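Local coordinates for inositol-1-monophosphatase (Mycobacterium tuberculosis, PDB 2Q74), which probably catalyses the magnesium-dependent hydrolysis of inositol 1-phosphate to free myo-inositol and phosphate, the last step of myo-inositol biosynthesis from glucose 6-phosphate, at residues Gly134-Val139 and Ser210-Leu215; Ala147-Gly152 and Ala243-Ala248; Arg165-Asp170 and Arg222-Tyr227; Gly247-Leu252 and Gly270-Leu275. All blocks are in the same frame, centred on the assembly; numbering follows the deposited sequence.

Contact 1 of 4, residues Gly134-Val139 and Ser210-Leu215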
loop_
_atom_site.group_PDB
_atom_site.type_symbol
_atom_site.label_atom_id
_atom_site.label_comp_id
_atom_site.label_asym_id
_atom_site.label_seq_id
_atom_site.Cartn_x
_atom_site.Cartn_y
_atom_site.Cartn_z
ATOM N N GLY A 134 -0.028 21.786 -9.902
ATOM C CA GLY A 134 -0.786 20.722 -9.272
ATOM C C GLY A 134 -0.365 20.406 -7.860
ATOM O O GLY A 134 0.735 20.744 -7.444
ATOM N N ALA A 135 -1.251 19.747 -7.126
ATOM C CA ALA A 135 -0.943 19.357 -5.742
ATOM C C ALA A 135 -1.729 18.129 -5.380
ATOM O O ALA A 135 -2.939 18.075 -5.636
ATOM C CB ALA A 135 -1.257 20.488 -4.774
ATOM N N VAL A 136 -1.057 17.129 -4.816
ATOM C CA VAL A 136 -1.755 15.922 -4.332
ATOM C C VAL A 136 -1.464 15.781 -2.866
ATOM O O VAL A 136 -0.309 15.716 -2.448
ATOM C CB VAL A 136 -1.279 14.616 -5.038
ATOM C CG1 VAL A 136 -1.971 13.364 -4.416
ATOM C CG2 VAL A 136 -1.505 14.677 -6.539
ATOM N N ALA A 137 -2.517 15.725 -2.077
ATOM C CA ALA A 137 -2.372 15.637 -0.615
ATOM C C ALA A 137 -2.601 14.205 -0.246
ATOM O O ALA A 137 -3.657 13.692 -0.542
ATOM C CB ALA A 137 -3.392 16.515 0.084
ATOM N N ASP A 138 -1.610 13.574 0.374
ATOM C CA ASP A 138 -1.735 12.239 0.963
ATOM C C ASP A 138 -2.367 12.421 2.341
ATOM O O ASP A 138 -1.680 12.702 3.330
ATOM C CB ASP A 138 -0.343 11.572 1.074
ATOM C CG ASP A 138 -0.394 10.114 1.601
ATOM O OD1 ASP A 138 -1.394 9.703 2.232
ATOM O OD2 ASP A 138 0.619 9.386 1.396
ATOM N N VAL A 139 -3.681 12.232 2.392
ATOM C CA VAL A 139 -4.466 12.567 3.558
ATOM C C VAL A 139 -3.939 11.899 4.829
ATOM O O VAL A 139 -3.649 12.581 5.812
ATOM C CB VAL A 139 -5.973 12.270 3.303
ATOM C CG1 VAL A 139 -6.810 12.611 4.521
ATOM C CG2 VAL A 139 -6.444 13.072 2.103
ATOM N N SER A 210 -4.576 3.875 -5.519
ATOM C CA SER A 210 -4.676 5.314 -5.780
ATOM C C SER A 210 -3.729 5.830 -6.879
ATOM O O SER A 210 -2.515 5.870 -6.723
ATOM C CB SER A 210 -4.461 6.119 -4.498
ATOM O OG SER A 210 -4.453 7.519 -4.796
ATOM N N ALA A 211 -4.297 6.234 -8.001
ATOM C CA ALA A 211 -3.511 6.641 -9.138
ATOM C C ALA A 211 -2.712 7.887 -8.808
ATOM O O ALA A 211 -1.542 7.991 -9.161
ATOM C CB ALA A 211 -4.415 6.882 -10.336
ATOM N N ALA A 212 -3.349 8.809 -8.093
ATOM C CA ALA A 212 -2.717 10.054 -7.689
ATOM C C ALA A 212 -1.459 9.775 -6.854
ATOM O O ALA A 212 -0.387 10.369 -7.077
ATOM C CB ALA A 212 -3.712 10.922 -6.910
ATOM N N LEU A 213 -1.596 8.854 -5.906
ATOM C CA LEU A 213 -0.491 8.521 -5.011
ATOM C C LEU A 213 0.609 7.730 -5.703
ATOM O O LEU A 213 1.766 7.860 -5.320
ATOM C CB LEU A 213 -1.017 7.761 -3.761
ATOM C CG LEU A 213 -1.809 8.624 -2.773
ATOM C CD1 LEU A 213 -2.410 7.767 -1.614
ATOM C CD2 LEU A 213 -0.958 9.754 -2.234
ATOM N N ASP A 214 0.261 6.904 -6.689
ATOM C CA ASP A 214 1.242 6.145 -7.456
ATOM C C ASP A 214 2.132 7.109 -8.258
ATOM O O ASP A 214 3.360 6.978 -8.302
ATOM C CB ASP A 214 0.540 5.196 -8.449
ATOM C CG ASP A 214 -0.108 3.985 -7.776
ATOM O OD1 ASP A 214 0.456 3.436 -6.816
ATOM O OD2 ASP A 214 -1.179 3.560 -8.232
ATOM N N LEU A 215 1.510 8.068 -8.918
ATOM C CA LEU A 215 2.254 9.058 -9.642
ATOM C C LEU A 215 3.204 9.790 -8.691
ATOM O O LEU A 215 4.351 10.065 -9.030
ATOM C CB LEU A 215 1.294 10.016 -10.347
ATOM C CG LEU A 215 0.573 9.381 -11.556
ATOM C CD1 LEU A 215 -0.654 10.169 -11.963
ATOM C CD2 LEU A 215 1.591 9.259 -12.766
#
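Val136 and Asp138 of strand 130-138 meet Ala212 and Leu213 in the first turn of helix 211-220, where the larger sheet of the alpha-beta-alpha-beta-alpha sandwich meets the central helical layer. The short axes run 9.1 Å apart at an angle of 106°, so the helix lies across the strand; because side chains alternate along a strand, Val136 and Asp138 are the ones that meet it. Ala135 and Ala137 pack instead on helix 8-33 at the other face of the sheet.

The packing across the contact is apolar. With CG1 of Val136 anti to its backbone N (chi1 176°), that methyl reaches the helix and touches CB of Ala212 at 3.9 Å, while CD2 of Leu213 approaches the same CG1 at 4.3 Å. Leu213 has its CB bond directed along the interface rather than into it, but its branch carries CD2 over to the root of Asp138, 3.8 Å from CB. These two side chains cross at about a right angle. Ala120 of the neighbouring strand also touches Val136 and Leu213.

The polar interactions belong to the helix start. Ser210 is the N-cap, and its OG accepts a weak capping bond from Leu213 N. Asp107, assigned by similarity to a magnesium site, takes a hydrogen bond at OD2 from Ala212 N, placing this helix end beside the probable active site. The first turn is closed by Asp214 N, which donates to Ser210 O at 3.0 Å.

Contact 2 of 4, residues Ala147-Gly152 and Ala243-Ala248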
loop_
_atom_site.group_PDB
_atom_site.type_symbol
_atom_site.label_atom_id
_atom_site.label_comp_id
_atom_site.label_asym_id
_atom_site.label_seq_id
_atom_site.Cartn_x
_atom_site.Cartn_y
_atom_site.Cartn_z
ATOM N N ALA A 147 3.889 20.594 -7.710
ATOM C CA ALA A 147 4.787 20.950 -8.789
ATOM C C ALA A 147 4.160 22.047 -9.626
ATOM O O ALA A 147 2.960 22.299 -9.520
ATOM C CB ALA A 147 5.069 19.741 -9.638
ATOM N N ALA A 148 4.990 22.694 -10.434
ATOM C CA ALA A 148 4.552 23.652 -11.449
ATOM C C ALA A 148 5.558 23.661 -12.616
ATOM O O ALA A 148 6.750 23.418 -12.402
ATOM C CB ALA A 148 4.408 25.035 -10.852
ATOM N N THR A 149 5.080 23.920 -13.839
ATOM C CA THR A 149 5.942 23.823 -15.039
ATOM C C THR A 149 7.181 24.660 -14.909
ATOM O O THR A 149 7.099 25.869 -14.700
ATOM C CB THR A 149 5.237 24.247 -16.339
ATOM O OG1 THR A 149 4.258 25.255 -16.051
ATOM C CG2 THR A 149 4.553 23.061 -16.996
ATOM N N GLY A 150 8.330 24.002 -15.017
ATOM C CA GLY A 150 9.621 24.665 -14.955
ATOM C C GLY A 150 10.151 24.876 -13.556
ATOM O O GLY A 150 11.288 25.293 -13.384
ATOM N N LEU A 151 9.352 24.563 -12.546
ATOM C CA LEU A 151 9.698 24.915 -11.173
ATOM C C LEU A 151 10.083 23.714 -10.323
ATOM O O LEU A 151 10.474 23.894 -9.182
ATOM C CB LEU A 151 8.533 25.690 -10.537
ATOM C CG LEU A 151 8.286 27.053 -11.212
ATOM C CD1 LEU A 151 7.071 27.758 -10.590
ATOM C CD2 LEU A 151 9.529 27.910 -11.142
ATOM N N GLY A 152 9.990 22.504 -10.867
ATOM C CA GLY A 152 10.296 21.305 -10.100
ATOM C C GLY A 152 9.150 20.797 -9.230
ATOM O O GLY A 152 8.105 21.425 -9.131
ATOM N N ALA A 243 5.209 13.934 -11.184
ATOM C CA ALA A 243 6.178 12.955 -11.684
ATOM C C ALA A 243 7.078 13.570 -12.801
ATOM O O ALA A 243 8.296 13.426 -12.797
ATOM C CB ALA A 243 5.471 11.701 -12.148
ATOM N N ALA A 244 6.477 14.295 -13.722
ATOM C CA ALA A 244 7.242 14.894 -14.845
ATOM C C ALA A 244 8.284 15.856 -14.302
ATOM O O ALA A 244 9.451 15.770 -14.627
ATOM C CB ALA A 244 6.314 15.597 -15.825
ATOM N N GLU A 245 7.874 16.738 -13.415
ATOM C CA GLU A 245 8.801 17.717 -12.857
ATOM C C GLU A 245 9.861 17.094 -11.955
ATOM O O GLU A 245 10.795 17.778 -11.516
ATOM C CB GLU A 245 8.031 18.789 -12.084
ATOM C CG GLU A 245 7.250 19.751 -12.968
ATOM C CD GLU A 245 8.131 20.545 -13.894
ATOM O OE1 GLU A 245 9.262 20.916 -13.487
ATOM O OE2 GLU A 245 7.684 20.800 -15.035
ATOM N N ALA A 246 9.704 15.808 -11.674
ATOM C CA ALA A 246 10.652 15.058 -10.874
ATOM C C ALA A 246 11.607 14.314 -11.799
ATOM O O ALA A 246 12.433 13.528 -11.336
ATOM C CB ALA A 246 9.891 14.071 -9.925
ATOM N N GLY A 247 11.479 14.563 -13.103
ATOM C CA GLY A 247 12.360 13.976 -14.132
ATOM C C GLY A 247 11.816 12.700 -14.768
ATOM O O GLY A 247 12.468 12.096 -15.613
ATOM N N ALA A 248 10.626 12.272 -14.356
ATOM C CA ALA A 248 10.062 11.036 -14.887
ATOM C C ALA A 248 9.576 11.215 -16.319
ATOM O O ALA A 248 9.196 12.292 -16.737
ATOM C CB ALA A 248 8.936 10.521 -14.009
#
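The carboxylate of Glu245 turns one face to the backbone of residues 148-152. Over that face stands Ala148 O, 3.5 Å from CD, and from the same side come two amide donors, each tilted well out of the carboxylate plane. Gly150 N gives a fairly straight bond to OE2 at 3.3 Å. It comes in 49° out of the plane. Gly152 N reaches OE1 at 3.1 Å with a more bent geometry. One donor on each oxygen should restrict rotation of the carboxylate about its last bond.

The backbone held in this way is the turn of the beta-hairpin joining strand 143-148 to strand 152-157. It is a type II turn closed by Leu151 N bonded to Ala148 O at 2.8 Å, with Gly150 at the positive-phi position. The conformation of Gly152 likewise suits glycine, since a CB would press against the preceding carbonyl.

Glu245 comes from the C-terminal end of helix 233-245, which stops in a Schellman motif: Ala248 N returns to Ala243 O and Gly247 N to Ala244 O, the latter at 2.8 Å. The Glu245 chain bends at chi2 (-62°), turning the carboxylate toward residues 149-152 while CB and CG stay against Ala147 at the end of the strand. There CB of Glu245 lies 4.0 Å from CB of Ala147 and against the backbone of Gly152. Ala153, the next residue of the hairpin, also touches both side chains.

Contact 3 of 4, residues Arg165-Asp170 and Arg222-Tyr227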
loop_
_atom_site.group_PDB
_atom_site.type_symbol
_atom_site.label_atom_id
_atom_site.label_comp_id
_atom_site.label_asym_id
_atom_site.label_seq_id
_atom_site.Cartn_x
_atom_site.Cartn_y
_atom_site.Cartn_z
ATOM N N ARG A 165 12.875 13.752 -6.836
ATOM C CA ARG A 165 13.596 13.213 -7.967
ATOM C C ARG A 165 13.324 11.726 -8.067
ATOM O O ARG A 165 13.378 10.996 -7.070
ATOM C CB ARG A 165 15.093 13.452 -7.803
ATOM C CG ARG A 165 15.549 14.878 -8.141
ATOM C CD ARG A 165 15.071 15.292 -9.539
ATOM N NE ARG A 165 16.064 16.051 -10.280
ATOM C CZ ARG A 165 15.915 16.448 -11.544
ATOM N NH1 ARG A 165 14.794 16.177 -12.213
ATOM N NH2 ARG A 165 16.896 17.134 -12.142
ATOM N N CYS A 166 13.011 11.266 -9.267
ATOM C CA CYS A 166 12.750 9.855 -9.461
ATOM C C CYS A 166 14.068 9.109 -9.462
ATOM O O CYS A 166 15.124 9.712 -9.442
ATOM C CB CYS A 166 11.979 9.622 -10.752
ATOM S SG CYS A 166 12.789 10.380 -12.136
ATOM N N THR A 167 13.995 7.790 -9.462
ATOM C CA THR A 167 15.167 6.963 -9.301
ATOM C C THR A 167 15.981 6.947 -10.583
ATOM O O THR A 167 15.543 7.457 -11.597
ATOM C CB THR A 167 14.761 5.526 -8.939
ATOM O OG1 THR A 167 14.025 4.967 -10.026
ATOM C CG2 THR A 167 13.900 5.497 -7.700
ATOM N N GLY A 168 17.155 6.330 -10.543
ATOM C CA GLY A 168 18.004 6.184 -11.731
ATOM C C GLY A 168 18.165 4.741 -12.201
ATOM O O GLY A 168 19.219 4.391 -12.706
ATOM N N VAL A 169 17.141 3.905 -12.027
ATOM C CA VAL A 169 17.164 2.520 -12.517
ATOM C C VAL A 169 17.407 2.448 -14.012
ATOM O O VAL A 169 16.849 3.254 -14.753
ATOM C CB VAL A 169 15.803 1.759 -12.308
ATOM C CG1 VAL A 169 15.977 0.585 -11.371
ATOM C CG2 VAL A 169 14.670 2.713 -11.928
ATOM N N ASP A 170 18.179 1.441 -14.434
ATOM C CA ASP A 170 18.484 1.179 -15.871
ATOM C C ASP A 170 17.804 -0.081 -16.377
ATOM O O ASP A 170 17.275 -0.093 -17.483
ATOM C CB ASP A 170 19.983 0.999 -16.086
ATOM C CG ASP A 170 20.755 2.214 -15.708
ATOM O OD1 ASP A 170 20.154 3.312 -15.720
ATOM O OD2 ASP A 170 21.959 2.070 -15.381
ATOM N N ARG A 222 9.653 6.174 -4.697
ATOM C CA ARG A 222 9.121 5.005 -3.988
ATOM C C ARG A 222 8.631 3.908 -4.932
ATOM O O ARG A 222 8.457 2.777 -4.517
ATOM C CB ARG A 222 8.002 5.435 -3.062
ATOM C CG ARG A 222 8.452 6.513 -2.127
ATOM C CD ARG A 222 7.501 6.695 -0.982
ATOM N NE ARG A 222 7.746 7.960 -0.305
ATOM C CZ ARG A 222 7.171 8.337 0.833
ATOM N NH1 ARG A 222 6.307 7.541 1.461
ATOM N NH2 ARG A 222 7.475 9.530 1.346
ATOM N N LEU A 223 8.389 4.270 -6.185
ATOM C CA LEU A 223 8.210 3.321 -7.272
ATOM C C LEU A 223 9.141 3.771 -8.386
ATOM O O LEU A 223 9.426 4.964 -8.494
ATOM C CB LEU A 223 6.781 3.351 -7.801
ATOM C CG LEU A 223 5.664 2.914 -6.858
ATOM C CD1 LEU A 223 4.355 3.213 -7.581
ATOM C CD2 LEU A 223 5.776 1.430 -6.434
ATOM N N ASP A 224 9.592 2.828 -9.217
ATOM C CA ASP A 224 10.397 3.141 -10.386
ATOM C C ASP A 224 9.520 3.463 -11.586
ATOM O O ASP A 224 9.956 4.158 -12.507
ATOM C CB ASP A 224 11.307 1.974 -10.728
ATOM C CG ASP A 224 12.425 1.778 -9.715
ATOM O OD1 ASP A 224 13.127 2.733 -9.323
ATOM O OD2 ASP A 224 12.591 0.624 -9.295
ATOM N N ALA A 225 8.301 2.922 -11.596
ATOM C CA ALA A 225 7.332 3.203 -12.656
ATOM C C ALA A 225 5.923 2.934 -12.246
ATOM O O ALA A 225 5.632 2.244 -11.232
ATOM C CB ALA A 225 7.621 2.386 -13.876
ATOM N N TYR A 226 5.021 3.434 -13.075
ATOM C CA TYR A 226 3.602 3.226 -12.837
ATOM C C TYR A 226 2.879 3.093 -14.151
ATOM O O TYR A 226 3.142 3.840 -15.067
ATOM C CB TYR A 226 3.038 4.403 -12.044
ATOM C CG TYR A 226 1.540 4.507 -12.041
ATOM C CD1 TYR A 226 0.754 3.518 -11.432
ATOM C CD2 TYR A 226 0.898 5.599 -12.630
ATOM C CE1 TYR A 226 -0.664 3.612 -11.401
ATOM C CE2 TYR A 226 -0.501 5.709 -12.627
ATOM C CZ TYR A 226 -1.280 4.704 -11.990
ATOM O OH TYR A 226 -2.636 4.817 -11.985
ATOM N N TYR A 227 1.959 2.136 -14.214
ATOM C CA TYR A 227 1.151 1.897 -15.417
ATOM C C TYR A 227 -0.303 1.575 -15.041
ATOM O O TYR A 227 -0.580 0.635 -14.281
ATOM C CB TYR A 227 1.730 0.738 -16.245
ATOM C CG TYR A 227 0.732 0.141 -17.207
ATOM C CD1 TYR A 227 0.308 0.862 -18.307
ATOM C CD2 TYR A 227 0.176 -1.109 -16.994
ATOM C CE1 TYR A 227 -0.635 0.354 -19.208
ATOM C CE2 TYR A 227 -0.777 -1.638 -17.876
ATOM C CZ TYR A 227 -1.177 -0.890 -19.005
ATOM O OH TYR A 227 -2.110 -1.335 -19.945
HETATM O O HOH W 1 10.932 7.069 -9.411
#
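Thr167 and Asp224 come nearest in the backbone, their CA atoms 6.2 Å apart, where an irregular loop passes the residues that lead into strand 225-231. The loop follows strand 160-163, the last of the larger sheet, and runs on to strand 176-181 of the smaller one, so the contact lies where the chain crosses between the two sheets of the sandwich.

The carboxylate of Asp224 does most of the touching. Thr167 OG1 donates a hydrogen bond to its OD1, arriving on the anti side and 16° out of the carboxylate plane; the two side chains cross at about a right angle. The hydroxyl is brought there by a chi1 of 64°, which sets OG1 between the backbone N and the carbonyl carbon. Val169 comes from further along the loop and sets both methyls over one face of the same carboxylate, with CG1 4.0 Å from OD2. Its CG2 also lies 3.6 Å from CB of Asp224, so the threonine meets the aspartate near its carboxylate plane and the valine over a face.

The other oxygen, OD2, is held from outside these residues: it accepts from Leu176 N and is hydrogen-bonded to Tyr114 OH of the second subunit. Asp224 therefore links this loop, strand 176-181 and the dimer interface, to which Leu223 adds packing on Ile116 of the second subunit.

A water supplements the direct bond through the backbone. It accepts from Thr167 N at 3.1 Å and donates to Leu223 O at 2.7 Å.

Contact 4 of 4, residues Gly247-Leu252 and Gly270-Leu275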
loop_
_atom_site.group_PDB
_atom_site.type_symbol
_atom_site.label_atom_id
_atom_site.label_comp_id
_atom_site.label_asym_id
_atom_site.label_seq_id
_atom_site.Cartn_x
_atom_site.Cartn_y
_atom_site.Cartn_z
ATOM N N GLY A 247 11.479 14.563 -13.103
ATOM C CA GLY A 247 12.360 13.976 -14.132
ATOM C C GLY A 247 11.816 12.700 -14.768
ATOM O O GLY A 247 12.468 12.096 -15.613
ATOM N N ALA A 248 10.626 12.272 -14.356
ATOM C CA ALA A 248 10.062 11.036 -14.887
ATOM C C ALA A 248 9.576 11.215 -16.319
ATOM O O ALA A 248 9.196 12.292 -16.737
ATOM C CB ALA A 248 8.936 10.521 -14.009
ATOM N N ARG A 249 9.611 10.124 -17.059
ATOM C CA ARG A 249 8.998 10.045 -18.357
ATOM C C ARG A 249 7.506 9.777 -18.138
ATOM O O ARG A 249 7.134 8.832 -17.447
ATOM C CB ARG A 249 9.645 8.899 -19.121
ATOM C CG ARG A 249 9.411 8.926 -20.592
ATOM C CD ARG A 249 10.366 9.855 -21.313
ATOM N NE ARG A 249 10.315 9.550 -22.735
ATOM C CZ ARG A 249 10.912 8.522 -23.334
ATOM N NH1 ARG A 249 11.645 7.672 -22.635
ATOM N NH2 ARG A 249 10.792 8.362 -24.656
ATOM N N VAL A 250 6.648 10.619 -18.692
ATOM C CA VAL A 250 5.225 10.469 -18.466
ATOM C C VAL A 250 4.460 10.641 -19.746
ATOM O O VAL A 250 4.639 11.644 -20.429
ATOM C CB VAL A 250 4.703 11.513 -17.472
ATOM C CG1 VAL A 250 3.224 11.271 -17.181
ATOM C CG2 VAL A 250 5.503 11.476 -16.192
ATOM N N LEU A 251 3.607 9.676 -20.081
ATOM C CA LEU A 251 2.733 9.837 -21.233
ATOM C C LEU A 251 1.301 9.459 -20.927
ATOM O O LEU A 251 1.041 8.461 -20.276
ATOM C CB LEU A 251 3.262 9.098 -22.470
ATOM C CG LEU A 251 3.644 7.635 -22.396
ATOM C CD1 LEU A 251 2.461 6.778 -22.809
ATOM C CD2 LEU A 251 4.843 7.383 -23.340
ATOM N N LEU A 252 0.388 10.297 -21.418
ATOM C CA LEU A 252 -1.050 10.137 -21.224
ATOM C C LEU A 252 -1.763 9.885 -22.553
ATOM O O LEU A 252 -2.134 10.819 -23.261
ATOM C CB LEU A 252 -1.622 11.395 -20.588
ATOM C CG LEU A 252 -1.168 11.729 -19.173
ATOM C CD1 LEU A 252 -1.829 13.010 -18.733
ATOM C CD2 LEU A 252 -1.513 10.583 -18.199
ATOM N N GLY A 270 15.570 6.230 -17.265
ATOM C CA GLY A 270 16.492 5.177 -17.655
ATOM C C GLY A 270 15.803 3.891 -18.049
ATOM O O GLY A 270 16.445 2.990 -18.596
ATOM N N ILE A 271 14.494 3.818 -17.809
ATOM C CA ILE A 271 13.753 2.574 -17.951
ATOM C C ILE A 271 12.446 2.713 -18.742
ATOM O O ILE A 271 11.757 1.733 -19.000
ATOM C CB ILE A 271 13.523 1.989 -16.533
ATOM C CG1 ILE A 271 13.984 0.536 -16.498
ATOM C CG2 ILE A 271 12.077 2.215 -16.003
ATOM C CD1 ILE A 271 14.493 0.141 -15.121
ATOM N N ALA A 272 12.144 3.929 -19.171
ATOM C CA ALA A 272 10.893 4.228 -19.849
ATOM C C ALA A 272 10.731 3.496 -21.174
ATOM O O ALA A 272 9.709 2.845 -21.377
ATOM C CB ALA A 272 10.763 5.715 -20.066
ATOM N N ASP A 273 11.729 3.595 -22.064
ATOM C CA ASP A 273 11.676 2.923 -23.355
ATOM C C ASP A 273 11.498 1.436 -23.178
ATOM O O ASP A 273 10.591 0.844 -23.753
ATOM C CB ASP A 273 12.958 3.167 -24.157
ATOM C CG ASP A 273 13.176 4.623 -24.478
ATOM O OD1 ASP A 273 12.178 5.372 -24.514
ATOM O OD2 ASP A 273 14.343 5.018 -24.706
ATOM N N GLU A 274 12.366 0.830 -22.373
ATOM C CA GLU A 274 12.300 -0.600 -22.157
ATOM C C GLU A 274 10.911 -1.036 -21.651
ATOM O O GLU A 274 10.439 -2.115 -22.002
ATOM C CB GLU A 274 13.410 -1.048 -21.209
ATOM C CG GLU A 274 13.445 -2.564 -20.979
ATOM C CD GLU A 274 14.654 -3.025 -20.161
ATOM O OE1 GLU A 274 15.364 -2.145 -19.611
ATOM O OE2 GLU A 274 14.878 -4.261 -20.048
ATOM N N LEU A 275 10.260 -0.202 -20.842
ATOM C CA LEU A 275 8.937 -0.532 -20.302
ATOM C C LEU A 275 7.828 -0.349 -21.346
ATOM O O LEU A 275 6.903 -1.178 -21.442
ATOM C CB LEU A 275 8.629 0.329 -19.073
ATOM C CG LEU A 275 7.196 0.331 -18.517
ATOM C CD1 LEU A 275 6.801 -0.980 -17.850
ATOM C CD2 LEU A 275 7.067 1.490 -17.553
#
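Arg249 and Asp273 form a salt bridge in which two guanidinium nitrogens converge on a single carboxylate oxygen. NH1 of Arg249 donates to OD1 of Asp273 at 3.0 Å (153° at the hydrogen), and NH2 of Arg249 donates to the same OD1 at 3.3 Å along a more bent path. The oxygen sits close to the guanidinium plane, at the end of the group. The carboxylate is turned almost perpendicular, with 86° between the planes: NH1 meets OD1 from above the carboxylate plane, NH2 nearly in line with the C-O bond. Both residues are exposed and also touch a crystal neighbour, which may influence their conformation.

The bridge joins strand 249-252, at one edge of the smaller sheet, to the first turn of helix 272-280, which packs against that sheet. The sandwich layering is plain at the strand, for Val250 points away from this helix and rests on Ala240 and Ala243 of helix 233-245. The carboxylate of Asp273 lies near the amino end of its helix, where a negative charge would be expected to be favoured.

Beneath the charges, the methyl of Ala272 lies along the bent arginine chain, its CB 3.5 Å from CB of Arg249. CG of Arg249, anti to the backbone N (chi1 -163°), touches the same methyl, and the bend at chi2 folds the chain back so that NH1 of Arg249 comes within 3.3 Å of CB of Ala272, obliquely to the guanidinium plane. Farther along the helix, Leu275 packs on Val265 and Ala267 of the adjoining strand.

In the fold
Contacts 1 and 2 are joined through adjacent strands of the larger sheet, Gly134 N approaching Ala147 O at 3.1 Å in a probable hydrogen bond; their centres are about 14 Å apart. Contact 1 is nearest the probable magnesium site, the side chain of Ala212 being about 3 Å from that of Asp107, whereas contacts 2 and 4 lie away from the annotated residues. Cys166 N of contact 3 probably bonds to Ala246 O of contact 2, and contact 4 starts on the Gly247-Ala248 turn that ends contact 2. Contacts 3 and 4 have centres about 9 Å apart and meet where Val169 packs on Ile271.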